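Side-chain contacts in allantoin racemase (Pseudomonas fluorescens, PDB 5LG5), which racemizes allantoin and probably also interconverts the D and L forms of other 5-monosubstituted hydantoins: residues F68-Q73 with T207-L212; H79-L84 with V90-I95. All coordinates share one frame; numbering follows the deposited sequence.

Contact 1: residues F68-Q73 with T207-L212; sequences FDAVIQ and TIAESL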
loop_
_atom_site.group_PDB
_atom_site.type_symbol
_atom_site.label_atom_id
_atom_site.label_comp_id
_atom_site.label_asym_id
_atom_site.label_seq_id
_atom_site.Cartn_x
_atom_site.Cartn_y
_atom_site.Cartn_z
ATOM N N PHE E 68 7.999 33.894 19.473
ATOM C CA PHE E 68 7.624 33.522 18.104
ATOM C C PHE E 68 6.379 32.630 18.110
ATOM O O PHE E 68 6.061 31.992 19.125
ATOM C CB PHE E 68 8.792 32.870 17.338
ATOM C CG PHE E 68 9.397 31.659 18.020
ATOM C CD1 PHE E 68 8.988 30.369 17.676
ATOM C CD2 PHE E 68 10.393 31.810 18.979
ATOM C CE1 PHE E 68 9.554 29.243 18.303
ATOM C CE2 PHE E 68 10.966 30.703 19.606
ATOM C CZ PHE E 68 10.550 29.408 19.262
ATOM N N ASP E 69 5.654 32.622 16.992
ATOM C CA ASP E 69 4.336 32.004 16.946
ATOM C C ASP E 69 4.287 30.747 16.104
ATOM O O ASP E 69 3.320 30.006 16.165
ATOM C CB ASP E 69 3.296 32.998 16.433
ATOM C CG ASP E 69 3.287 34.272 17.231
ATOM O OD1 ASP E 69 2.606 34.305 18.277
ATOM O OD2 ASP E 69 3.999 35.226 16.822
ATOM N N ALA E 70 5.328 30.540 15.305
ATOM C CA ALA E 70 5.412 29.397 14.423
ATOM C C ALA E 70 6.842 29.280 13.957
ATOM O O ALA E 70 7.623 30.235 14.070
ATOM C CB ALA E 70 4.466 29.564 13.227
ATOM N N VAL E 71 7.194 28.102 13.453
ATOM C CA VAL E 71 8.528 27.867 12.935
ATOM C C VAL E 71 8.435 27.149 11.608
ATOM O O VAL E 71 7.664 26.189 11.455
ATOM C CB VAL E 71 9.399 27.031 13.913
ATOM C CG1 VAL E 71 10.735 26.668 13.255
ATOM C CG2 VAL E 71 9.630 27.789 15.228
ATOM N N ILE E 72 9.196 27.634 10.634
ATOM C CA ILE E 72 9.296 26.972 9.339
ATOM C C ILE E 72 10.678 26.396 9.183
ATOM O O ILE E 72 11.670 27.119 9.344
ATOM C CB ILE E 72 9.050 27.922 8.160
ATOM C CG1 ILE E 72 7.608 28.431 8.139
ATOM C CG2 ILE E 72 9.362 27.207 6.848
ATOM C CD1 ILE E 72 7.386 29.545 7.099
ATOM N N GLN E 73 10.754 25.101 8.887
ATOM C CA GLN E 73 12.031 24.491 8.577
ATOM C C GLN E 73 12.235 24.512 7.067
ATOM O O GLN E 73 11.516 23.844 6.315
ATOM C CB GLN E 73 12.141 23.073 9.146
ATOM C CG GLN E 73 13.438 22.391 8.746
ATOM C CD GLN E 73 13.789 21.214 9.624
ATOM O OE1 GLN E 73 13.643 21.268 10.845
ATOM N NE2 GLN E 73 14.264 20.145 9.008
ATOM N N THR E 207 2.459 30.744 4.283
ATOM C CA THR E 207 1.003 30.868 4.323
ATOM C C THR E 207 0.409 29.812 5.243
ATOM O O THR E 207 -0.558 30.069 5.961
ATOM C CB THR E 207 0.349 30.768 2.929
ATOM O OG1 THR E 207 0.465 29.426 2.438
ATOM C CG2 THR E 207 0.997 31.755 1.946
ATOM N N ILE E 208 0.994 28.621 5.227
ATOM C CA ILE E 208 0.481 27.558 6.077
ATOM C C ILE E 208 0.701 27.909 7.552
ATOM O O ILE E 208 -0.235 27.845 8.356
ATOM C CB ILE E 208 1.098 26.193 5.709
ATOM C CG1 ILE E 208 0.603 25.759 4.324
ATOM C CG2 ILE E 208 0.730 25.133 6.747
ATOM C CD1 ILE E 208 1.312 24.530 3.762
ATOM N N ALA E 209 1.911 28.334 7.902
ATOM C CA ALA E 209 2.198 28.730 9.284
ATOM C C ALA E 209 1.284 29.858 9.762
ATOM O O ALA E 209 0.743 29.803 10.879
ATOM C CB ALA E 209 3.683 29.125 9.441
ATOM N N GLU E 210 1.116 30.886 8.924
ATOM C CA GLU E 210 0.214 31.998 9.256
ATOM C C GLU E 210 -1.181 31.472 9.481
ATOM O O GLU E 210 -1.884 31.897 10.412
ATOM C CB GLU E 210 0.170 33.025 8.124
ATOM C CG GLU E 210 1.350 33.972 8.058
ATOM C CD GLU E 210 1.200 34.955 6.920
ATOM O OE1 GLU E 210 0.384 34.665 6.021
ATOM O OE2 GLU E 210 1.892 35.997 6.909
ATOM N N SER E 211 -1.591 30.560 8.600
ATOM C CA SER E 211 -2.923 29.993 8.676
ATOM C C SER E 211 -3.153 29.273 10.003
ATOM O O SER E 211 -4.177 29.472 10.663
ATOM C CB SER E 211 -3.138 29.040 7.508
ATOM O OG SER E 211 -3.045 29.757 6.292
ATOM N N LEU E 212 -2.184 28.450 10.391
ATOM C CA LEU E 212 -2.272 27.676 11.625
ATOM C C LEU E 212 -2.378 28.611 12.830
ATOM O O LEU E 212 -3.188 28.382 13.734
ATOM C CB LEU E 212 -1.072 26.721 11.756
ATOM C CG LEU E 212 -1.005 25.587 10.717
ATOM C CD1 LEU E 212 0.295 24.772 10.890
ATOM C CD2 LEU E 212 -2.248 24.672 10.830
#
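Ala209, on the helix 201-214, meets the strand 70-74 through its single methyl: Ala209 CB lies 3.9 Å from Ala70 CB, methyl against methyl. Both CB atoms point toward the opposing segment, and two such short side chains let the backbones come close, with Ala70 CA 6.1 Å from Ala209 CA. A longer side chain at either place would have to find room between helix and sheet, which is why alanine suits both. Two residues further along the strand, on the same face of the sheet, Ile72 adds a second touch. Its CG1 sits 4.2 Å from the same Ala209 CB, so the alanine methyl packs against two strand residues at once. A chi1 of -66° turns CG1, not CG2, toward Ala209: CG1 stands beside the backbone N and anti to the carbonyl carbon, and from there the extended chain (chi2 171°) carries CD1 onward. A beta-branched residue suits a strand, and the length of isoleucine lets the side chain pack also on Ala205 and Val206, about one turn back along the helix. Ile3 of the neighbouring strand 2-7 touches both Ile72 and Ala209 and extends the apolar surface. This is the buried helix-on-sheet packing of an alpha/beta domain, here in the Asp/Glu/hydantoin racemase family.

Contact 2: residues H79-L84 with V90-I95; sequences HGREGL and VPVVDI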
loop_
_atom_site.group_PDB
_atom_site.type_symbol
_atom_site.label_atom_id
_atom_site.label_comp_id
_atom_site.label_asym_id
_atom_site.label_seq_id
_atom_site.Cartn_x
_atom_site.Cartn_y
_atom_site.Cartn_z
ATOM N N HIS E 79 15.650 15.732 7.868
ATOM C CA HIS E 79 15.092 15.279 9.116
ATOM C C HIS E 79 14.956 16.449 10.068
ATOM O O HIS E 79 15.503 17.534 9.829
ATOM C CB HIS E 79 16.012 14.243 9.744
ATOM C CG HIS E 79 16.030 12.929 9.028
ATOM N ND1 HIS E 79 14.948 12.090 8.992
ATOM C CD2 HIS E 79 17.029 12.294 8.357
ATOM C CE1 HIS E 79 15.260 10.992 8.312
ATOM N NE2 HIS E 79 16.513 11.099 7.920
ATOM N N GLY E 80 14.218 16.217 11.152
ATOM C CA GLY E 80 14.221 17.115 12.286
ATOM C C GLY E 80 12.890 17.706 12.700
ATOM O O GLY E 80 12.712 18.040 13.872
ATOM N N ARG E 81 11.953 17.810 11.760
ATOM C CA ARG E 81 10.656 18.423 12.038
ATOM C C ARG E 81 10.003 17.863 13.304
ATOM O O ARG E 81 9.526 18.620 14.149
ATOM C CB ARG E 81 9.690 18.256 10.854
ATOM C CG ARG E 81 8.222 18.433 11.270
ATOM C CD ARG E 81 7.247 18.222 10.152
ATOM N NE ARG E 81 7.316 16.874 9.582
ATOM C CZ ARG E 81 6.836 15.769 10.147
ATOM N NH1 ARG E 81 6.247 15.804 11.335
ATOM N NH2 ARG E 81 6.941 14.611 9.510
ATOM N N GLU E 82 10.001 16.538 13.431
ATOM C CA GLU E 82 9.336 15.879 14.549
ATOM C C GLU E 82 9.947 16.283 15.880
ATOM O O GLU E 82 9.240 16.401 16.874
ATOM C CB GLU E 82 9.401 14.355 14.415
ATOM C CG GLU E 82 8.831 13.770 13.133
ATOM C CD GLU E 82 9.906 13.490 12.092
ATOM O OE1 GLU E 82 10.910 14.241 12.028
ATOM O OE2 GLU E 82 9.774 12.472 11.378
ATOM N N GLY E 83 11.258 16.507 15.883
ATOM C CA GLY E 83 11.961 16.952 17.078
ATOM C C GLY E 83 11.508 18.334 17.498
ATOM O O GLY E 83 11.223 18.577 18.678
ATOM N N LEU E 84 11.447 19.247 16.531
ATOM C CA LEU E 84 10.923 20.592 16.796
ATOM C C LEU E 84 9.519 20.506 17.376
ATOM O O LEU E 84 9.187 21.222 18.322
ATOM C CB LEU E 84 10.860 21.427 15.515
ATOM C CG LEU E 84 11.917 22.493 15.175
ATOM C CD1 LEU E 84 12.986 22.636 16.250
ATOM C CD2 LEU E 84 12.521 22.237 13.801
ATOM N N VAL E 90 4.367 25.626 19.429
ATOM C CA VAL E 90 3.866 26.409 18.313
ATOM C C VAL E 90 3.949 25.562 17.052
ATOM O O VAL E 90 4.715 24.596 17.014
ATOM C CB VAL E 90 4.666 27.709 18.135
ATOM C CG1 VAL E 90 4.522 28.573 19.392
ATOM C CG2 VAL E 90 6.121 27.405 17.823
ATOM N N PRO E 91 3.145 25.900 16.034
ATOM C CA PRO E 91 3.193 25.088 14.817
ATOM C C PRO E 91 4.559 25.098 14.149
ATOM O O PRO E 91 5.290 26.103 14.149
ATOM C CB PRO E 91 2.107 25.718 13.909
ATOM C CG PRO E 91 1.825 27.055 14.496
ATOM C CD PRO E 91 2.091 26.928 15.977
ATOM N N VAL E 92 4.917 23.934 13.624
ATOM C CA VAL E 92 6.146 23.765 12.878
ATOM C C VAL E 92 5.766 23.285 11.477
ATOM O O VAL E 92 4.971 22.370 11.324
ATOM C CB VAL E 92 7.063 22.726 13.551
ATOM C CG1 VAL E 92 8.371 22.580 12.768
ATOM C CG2 VAL E 92 7.331 23.112 15.015
ATOM N N VAL E 93 6.273 23.940 10.447
ATOM C CA VAL E 93 6.008 23.453 9.107
ATOM C C VAL E 93 7.273 23.350 8.279
ATOM O O VAL E 93 8.092 24.271 8.229
ATOM C CB VAL E 93 4.789 24.155 8.387
ATOM C CG1 VAL E 93 4.302 25.386 9.131
ATOM C CG2 VAL E 93 5.085 24.431 6.919
ATOM N N ASP E 94 7.466 22.175 7.704
ATOM C CA ASP E 94 8.622 21.947 6.874
ATOM C C ASP E 94 8.230 22.261 5.446
ATOM O O ASP E 94 7.135 21.891 5.005
ATOM C CB ASP E 94 9.099 20.509 7.004
ATOM C CG ASP E 94 10.441 20.318 6.392
ATOM O OD1 ASP E 94 10.530 20.301 5.138
ATOM O OD2 ASP E 94 11.420 20.256 7.166
ATOM N N ILE E 95 9.119 22.924 4.716
ATOM C CA ILE E 95 8.776 23.369 3.361
ATOM C C ILE E 95 8.491 22.203 2.423
ATOM O O ILE E 95 7.803 22.358 1.419
ATOM C CB ILE E 95 9.844 24.301 2.753
ATOM C CG1 ILE E 95 11.144 23.540 2.466
ATOM C CG2 ILE E 95 10.084 25.504 3.675
ATOM C CD1 ILE E 95 12.221 24.397 1.743
#
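Leu84 and Val92 make the closest contact between the helix 81-87 and the strand 92-94. Leu84 CB lies 3.9 Å from Val92 CG1 and equally near Val92 CG2, so the methylene is set against both prongs of the valine fork. With CG1 anti to the backbone N (chi1 -179°), Val92 has CG2 beside that N, and the two methyls together face the helix. Beyond CB, Leu84 turns to the strand 70-74 and the helix 47-63, packing on Gln73, Val57, Met58 and Val61.

Arg81, one turn earlier, can be followed outward. Its CB points toward the strand; CG comes 4.4 Å from Val92 CG1, and CD then lies 4.3 Å from Asp94 CB, so the aliphatic stem runs from a valine methyl to an aspartate methylene. At CD the chain bends (chi3 61°) and the polar end finds other partners: NE forms a salt bridge with Glu97, and NH1 a hydrogen bond with Gln85 OE1. One face of the guanidinium has Glu82 CD 3.9 Å above its plane, displaced from its centre. Asp94 does not pair with the arginine, its OD2 being 5.8 Å from Arg81 NE; it is the N-cap of the next helix, and OD1 also bonds Thr96 OG1. Gly80, the N-cap of the helix 81-87, has backbone angles that favour glycine. The chemistry is thus split: carbon packs against carbon between helix and strand, while opposite charges close by probably add only a modest, long-range attraction.

Strand pairing joins the two contacts, whose centres are 10 Å apart. Val71, whose side chain faces away from the helix of contact 1, probably bonds through its backbone on both sides of Val92: Val71 N to Pro91 O and Val71 O to Val93 N, each 2.8 Å. The strands 70-74 and 92-94 are thereby parallel neighbours in one sheet, with the helix 81-87 as the crossover between them. Contact 2 lies nested within the long chain loop closed by contact 1. The helices 201-214 and 81-87 flank this sheet on opposite faces: Val93 packs on Ala209, whereas its neighbour Val92 points to the other side. Gln73 OE1 approaches Leu84 CD2 at 3.3 Å, and both contacts reach the second subunit.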